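Local coordinates for cell envelope-related transcriptional attenuator domain-containing protein (Eubacterium siraeum, PDB 4OBM) that is of unknown function but is a putative transcription regulator of the LytR-CpsA-Psr family, whose members are thought to act in cell-envelope assembly, at residues A170-T184 with L220-I232. Numbering follows the deposited sequence.
Sequences ATVISSFIDQNFIGT and LSQNKSSVTDFYI
An alpha/beta packing contact sets helix 164-181 against strand 228-230, at one edge of the mixed sheet, with Asp-178 gripping Ser-226 and Val-227 where the chain enters that strand. The helix and strand segments run antiparallel, at 170°, with axes 8.4 Å apart. Along one edge the strand is hydrogen-bonded through its backbone to strand 52-58.

Asp-178 carries the polar centre. Its CG lies anti to the carbonyl carbon (chi1 -71°), which points the carboxylate at the turn before the strand. Ser-226 OG donates to Asp-178 OD2 on the syn side at 2.6 Å, tilted out of the carboxylate plane. The backbone N of Val-227 gives a nearly straight bond (167°) to Asp-178 OD1, coming from above the carboxylate plane. Together these two bonds would limit rotation of the carboxylate. Ser-226 OG also accepts from Thr-228 N, closing an ST turn. Thr-228 OG1 sits 3.1 Å from Asp-178 OD1, a weak contact whose proton has other acceptors in reach. The methyl CG2 of Thr-228 turns instead to Ile-177 CG2.

Toward the C-terminal end of 170-184, Ile-182 packs against the bend of 220-226. The side chains of Ile-182 and Val-227 run past one another in opposite senses, with Ile-182 CG1 against Val-227 CG2. Ile-182 CD1 touches the carbonyl oxygens of Lys-224 and Ser-225. Gly-183 N donates to Leu-220 O at 2.8 Å, from above the carbonyl plane. This bond ties the type II turn 181-184 to the end of helix 213-220. Leu-220 CD1 touches Phe-181 O and sits at the edge of the Phe-181 ring, near its plane.

At the other end, Thr-171 OG1, which is bonded to Lys-167 O, meets Phe-230 CE2 obliquely at 3.6 Å. Ala-170 CB makes a CH-pi contact over one face of the Phe-230 ring, 3.9 Å from its centroid.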
loop_
_atom_site.group_PDB
_atom_site.type_symbol
_atom_site.label_atom_id
_atom_site.label_comp_id
_atom_site.label_asym_id
_atom_site.label_seq_id
_atom_site.Cartn_x
_atom_site.Cartn_y
_atom_site.Cartn_z
ATOM N N ALA A 170 3.339 -6.497 -2.756
ATOM C CA ALA A 170 2.733 -5.670 -3.814
ATOM C C ALA A 170 1.633 -6.433 -4.585
ATOM O O ALA A 170 0.515 -5.938 -4.716
ATOM C CB ALA A 170 3.809 -5.180 -4.778
ATOM N N THR A 171 1.957 -7.655 -5.024
ATOM C CA THR A 171 1.150 -8.564 -5.821
ATOM C C THR A 171 -0.072 -9.054 -5.044
ATOM O O THR A 171 -1.175 -8.989 -5.567
ATOM C CB THR A 171 2.056 -9.744 -6.254
ATOM O OG1 THR A 171 3.130 -9.232 -7.039
ATOM C CG2 THR A 171 1.314 -10.806 -7.041
ATOM N N VAL A 172 0.132 -9.596 -3.834
ATOM C CA VAL A 172 -0.940 -10.123 -2.984
ATOM C C VAL A 172 -1.938 -8.985 -2.612
ATOM O O VAL A 172 -3.150 -9.194 -2.687
ATOM C CB VAL A 172 -0.329 -10.831 -1.740
ATOM C CG1 VAL A 172 -1.367 -11.114 -0.670
ATOM C CG2 VAL A 172 0.378 -12.116 -2.147
ATOM N N ILE A 173 -1.432 -7.787 -2.264
ATOM C CA ILE A 173 -2.292 -6.645 -1.921
ATOM C C ILE A 173 -3.035 -6.149 -3.179
ATOM O O ILE A 173 -4.215 -5.790 -3.067
ATOM C CB ILE A 173 -1.512 -5.514 -1.151
ATOM C CG1 ILE A 173 -1.035 -6.009 0.241
ATOM C CG2 ILE A 173 -2.304 -4.189 -1.027
ATOM C CD1 ILE A 173 -2.111 -6.688 1.180
ATOM N N SER A 174 -2.380 -6.185 -4.368
ATOM C CA SER A 174 -3.007 -5.817 -5.647
ATOM C C SER A 174 -4.196 -6.728 -5.933
ATOM O O SER A 174 -5.275 -6.263 -6.310
ATOM C CB SER A 174 -2.001 -5.915 -6.788
ATOM O OG SER A 174 -1.181 -4.764 -6.848
ATOM N N SER A 175 -3.988 -8.037 -5.718
ATOM C CA SER A 175 -4.992 -9.079 -5.909
ATOM C C SER A 175 -6.162 -8.885 -4.939
ATOM O O SER A 175 -7.307 -8.995 -5.355
ATOM C CB SER A 175 -4.360 -10.454 -5.729
ATOM O OG SER A 175 -3.415 -10.733 -6.745
ATOM N N PHE A 176 -5.871 -8.556 -3.674
ATOM C CA PHE A 176 -6.861 -8.276 -2.615
ATOM C C PHE A 176 -7.768 -7.079 -2.977
ATOM O O PHE A 176 -8.978 -7.147 -2.760
ATOM C CB PHE A 176 -6.142 -8.023 -1.262
ATOM C CG PHE A 176 -7.039 -7.544 -0.142
ATOM C CD1 PHE A 176 -7.982 -8.394 0.432
ATOM C CD2 PHE A 176 -6.945 -6.240 0.335
ATOM C CE1 PHE A 176 -8.829 -7.940 1.451
ATOM C CE2 PHE A 176 -7.800 -5.788 1.344
ATOM C CZ PHE A 176 -8.728 -6.643 1.903
ATOM N N ILE A 177 -7.179 -6.001 -3.544
ATOM C CA ILE A 177 -7.902 -4.792 -3.946
ATOM C C ILE A 177 -8.777 -5.080 -5.182
ATOM O O ILE A 177 -9.928 -4.659 -5.217
ATOM C CB ILE A 177 -6.950 -3.579 -4.173
ATOM C CG1 ILE A 177 -6.319 -3.111 -2.828
ATOM C CG2 ILE A 177 -7.687 -2.405 -4.871
ATOM C CD1 ILE A 177 -5.028 -2.256 -2.950
ATOM N N ASP A 178 -8.227 -5.774 -6.187
ATOM C CA ASP A 178 -8.940 -6.117 -7.423
ATOM C C ASP A 178 -10.091 -7.092 -7.208
ATOM O O ASP A 178 -11.153 -6.910 -7.807
ATOM C CB ASP A 178 -7.972 -6.723 -8.443
ATOM C CG ASP A 178 -6.992 -5.737 -9.031
ATOM O OD1 ASP A 178 -7.189 -4.510 -8.835
ATOM O OD2 ASP A 178 -6.069 -6.182 -9.741
ATOM N N GLN A 179 -9.889 -8.127 -6.391
ATOM C CA GLN A 179 -10.920 -9.149 -6.199
ATOM C C GLN A 179 -12.045 -8.746 -5.251
ATOM O O GLN A 179 -13.131 -9.334 -5.339
ATOM C CB GLN A 179 -10.297 -10.449 -5.692
ATOM C CG GLN A 179 -9.450 -11.149 -6.744
ATOM C CD GLN A 179 -8.530 -12.153 -6.122
ATOM O OE1 GLN A 179 -8.862 -12.786 -5.115
ATOM N NE2 GLN A 179 -7.371 -12.349 -6.731
ATOM N N ASN A 180 -11.798 -7.792 -4.338
ATOM C CA ASN A 180 -12.794 -7.427 -3.331
ATOM C C ASN A 180 -13.236 -5.972 -3.338
ATOM O O ASN A 180 -14.147 -5.654 -2.576
ATOM C CB ASN A 180 -12.259 -7.739 -1.947
ATOM C CG ASN A 180 -12.012 -9.186 -1.699
ATOM O OD1 ASN A 180 -12.947 -9.985 -1.578
ATOM N ND2 ASN A 180 -10.741 -9.543 -1.610
ATOM N N PHE A 181 -12.592 -5.079 -4.112
ATOM C CA PHE A 181 -13.011 -3.668 -4.095
ATOM C C PHE A 181 -13.659 -3.256 -5.390
ATOM O O PHE A 181 -14.454 -2.321 -5.375
ATOM C CB PHE A 181 -11.856 -2.708 -3.764
ATOM C CG PHE A 181 -11.460 -2.685 -2.312
ATOM C CD1 PHE A 181 -10.691 -3.707 -1.768
ATOM C CD2 PHE A 181 -11.821 -1.621 -1.495
ATOM C CE1 PHE A 181 -10.315 -3.679 -0.425
ATOM C CE2 PHE A 181 -11.432 -1.584 -0.156
ATOM C CZ PHE A 181 -10.681 -2.615 0.371
ATOM N N ILE A 182 -13.336 -3.934 -6.510
ATOM C CA ILE A 182 -13.961 -3.616 -7.795
ATOM C C ILE A 182 -15.442 -3.994 -7.667
ATOM O O ILE A 182 -15.760 -5.108 -7.254
ATOM C CB ILE A 182 -13.244 -4.287 -9.012
ATOM C CG1 ILE A 182 -11.803 -3.739 -9.169
ATOM C CG2 ILE A 182 -14.054 -4.103 -10.320
ATOM C CD1 ILE A 182 -10.856 -4.511 -10.133
ATOM N N GLY A 183 -16.310 -3.025 -7.916
ATOM C CA GLY A 183 -17.751 -3.213 -7.833
ATOM C C GLY A 183 -18.355 -2.959 -6.464
ATOM O O GLY A 183 -19.571 -3.121 -6.309
ATOM N N THR A 184 -17.530 -2.563 -5.452
ATOM C CA THR A 184 -18.077 -2.280 -4.116
ATOM C C THR A 184 -18.828 -0.947 -4.113
ATOM O O THR A 184 -18.562 -0.080 -4.961
ATOM C CB THR A 184 -17.032 -2.327 -2.983
ATOM O OG1 THR A 184 -15.909 -1.502 -3.277
ATOM C CG2 THR A 184 -16.606 -3.731 -2.643
ATOM N N LEU A 220 -13.837 2.168 -8.955
ATOM C CA LEU A 220 -14.125 0.755 -8.692
ATOM C C LEU A 220 -15.403 0.270 -9.410
ATOM O O LEU A 220 -15.564 -0.936 -9.602
ATOM C CB LEU A 220 -14.250 0.495 -7.179
ATOM C CG LEU A 220 -13.056 0.839 -6.300
ATOM C CD1 LEU A 220 -13.456 0.776 -4.834
ATOM C CD2 LEU A 220 -11.862 -0.080 -6.583
ATOM N N SER A 221 -16.298 1.200 -9.798
ATOM C CA SER A 221 -17.533 0.895 -10.530
ATOM C C SER A 221 -17.279 0.791 -12.062
ATOM O O SER A 221 -18.221 0.550 -12.829
ATOM C CB SER A 221 -18.597 1.948 -10.236
ATOM O OG SER A 221 -18.263 3.189 -10.837
ATOM N N GLN A 222 -16.011 0.960 -12.496
ATOM C CA GLN A 222 -15.638 0.839 -13.909
ATOM C C GLN A 222 -15.511 -0.648 -14.277
ATOM O O GLN A 222 -15.276 -1.492 -13.402
ATOM C CB GLN A 222 -14.331 1.606 -14.225
ATOM C CG GLN A 222 -14.372 3.117 -13.913
ATOM C CD GLN A 222 -15.460 3.856 -14.666
ATOM O OE1 GLN A 222 -15.429 3.981 -15.897
ATOM N NE2 GLN A 222 -16.456 4.357 -13.941
ATOM N N ASN A 223 -15.705 -0.970 -15.555
ATOM C CA ASN A 223 -15.637 -2.340 -16.055
ATOM C C ASN A 223 -14.172 -2.757 -16.223
ATOM O O ASN A 223 -13.694 -2.928 -17.344
ATOM C CB ASN A 223 -16.418 -2.460 -17.380
ATOM C CG ASN A 223 -16.765 -3.882 -17.764
ATOM O OD1 ASN A 223 -17.180 -4.705 -16.929
ATOM N ND2 ASN A 223 -16.643 -4.189 -19.048
ATOM N N LYS A 224 -13.456 -2.895 -15.103
ATOM C CA LYS A 224 -12.047 -3.252 -15.109
ATOM C C LYS A 224 -11.782 -4.536 -14.347
ATOM O O LYS A 224 -12.380 -4.771 -13.295
ATOM C CB LYS A 224 -11.202 -2.123 -14.497
ATOM C CG LYS A 224 -10.836 -0.995 -15.453
ATOM C CD LYS A 224 -9.984 0.070 -14.754
ATOM C CE LYS A 224 -8.601 0.198 -15.338
ATOM N NZ LYS A 224 -7.704 1.019 -14.477
ATOM N N SER A 225 -10.854 -5.355 -14.865
ATOM C CA SER A 225 -10.410 -6.573 -14.190
ATOM C C SER A 225 -9.413 -6.190 -13.109
ATOM O O SER A 225 -9.248 -6.916 -12.123
ATOM C CB SER A 225 -9.786 -7.546 -15.182
ATOM O OG SER A 225 -10.776 -7.985 -16.095
ATOM N N SER A 226 -8.755 -5.025 -13.294
ATOM C CA SER A 226 -7.774 -4.515 -12.346
ATOM C C SER A 226 -7.801 -2.988 -12.214
ATOM O O SER A 226 -7.889 -2.257 -13.208
ATOM C CB SER A 226 -6.375 -4.966 -12.738
ATOM O OG SER A 226 -5.431 -4.628 -11.738
ATOM N N VAL A 227 -7.687 -2.524 -10.961
ATOM C CA VAL A 227 -7.592 -1.108 -10.606
ATOM C C VAL A 227 -6.236 -0.885 -9.898
ATOM O O VAL A 227 -6.032 0.124 -9.223
ATOM C CB VAL A 227 -8.796 -0.603 -9.757
ATOM C CG1 VAL A 227 -10.092 -0.634 -10.571
ATOM C CG2 VAL A 227 -8.928 -1.380 -8.442
ATOM N N THR A 228 -5.309 -1.832 -10.052
ATOM C CA THR A 228 -4.020 -1.693 -9.381
ATOM C C THR A 228 -2.833 -1.810 -10.334
ATOM O O THR A 228 -2.939 -2.283 -11.467
ATOM C CB THR A 228 -3.876 -2.678 -8.192
ATOM O OG1 THR A 228 -4.172 -4.017 -8.590
ATOM C CG2 THR A 228 -4.738 -2.292 -7.021
ATOM N N ASP A 229 -1.705 -1.310 -9.832
ATOM C CA ASP A 229 -0.379 -1.291 -10.403
ATOM C C ASP A 229 0.606 -1.184 -9.259
ATOM O O ASP A 229 0.225 -0.838 -8.143
ATOM C CB ASP A 229 -0.215 -0.123 -11.385
ATOM C CG ASP A 229 -0.680 -0.450 -12.781
ATOM O OD1 ASP A 229 0.084 -1.115 -13.518
ATOM O OD2 ASP A 229 -1.807 -0.038 -13.146
ATOM N N PHE A 230 1.865 -1.508 -9.519
ATOM C CA PHE A 230 2.904 -1.386 -8.520
ATOM C C PHE A 230 4.239 -1.137 -9.174
ATOM O O PHE A 230 4.482 -1.569 -10.299
ATOM C CB PHE A 230 2.963 -2.608 -7.566
ATOM C CG PHE A 230 3.445 -3.917 -8.141
ATOM C CD1 PHE A 230 4.804 -4.179 -8.271
ATOM C CD2 PHE A 230 2.546 -4.927 -8.457
ATOM C CE1 PHE A 230 5.254 -5.406 -8.778
ATOM C CE2 PHE A 230 2.991 -6.152 -8.968
ATOM C CZ PHE A 230 4.343 -6.387 -9.122
ATOM N N TYR A 231 5.096 -0.427 -8.446
ATOM C CA TYR A 231 6.490 -0.163 -8.759
ATOM C C TYR A 231 7.332 -0.638 -7.560
ATOM O O TYR A 231 6.950 -0.400 -6.408
ATOM C CB TYR A 231 6.749 1.323 -9.084
ATOM C CG TYR A 231 8.216 1.568 -9.343
ATOM C CD1 TYR A 231 8.815 1.124 -10.517
ATOM C CD2 TYR A 231 9.039 2.090 -8.350
ATOM C CE1 TYR A 231 10.188 1.226 -10.711
ATOM C CE2 TYR A 231 10.416 2.195 -8.533
ATOM C CZ TYR A 231 10.984 1.769 -9.720
ATOM O OH TYR A 231 12.331 1.884 -9.933
ATOM N N ILE A 232 8.469 -1.306 -7.827
ATOM C CA ILE A 232 9.321 -1.784 -6.738
ATOM C C ILE A 232 10.621 -0.952 -6.695
ATOM O O ILE A 232 11.510 -1.140 -7.521
ATOM C CB ILE A 232 9.592 -3.315 -6.774
ATOM C CG1 ILE A 232 8.300 -4.143 -7.051
ATOM C CG2 ILE A 232 10.364 -3.801 -5.517
ATOM C CD1 ILE A 232 7.443 -4.571 -5.822
#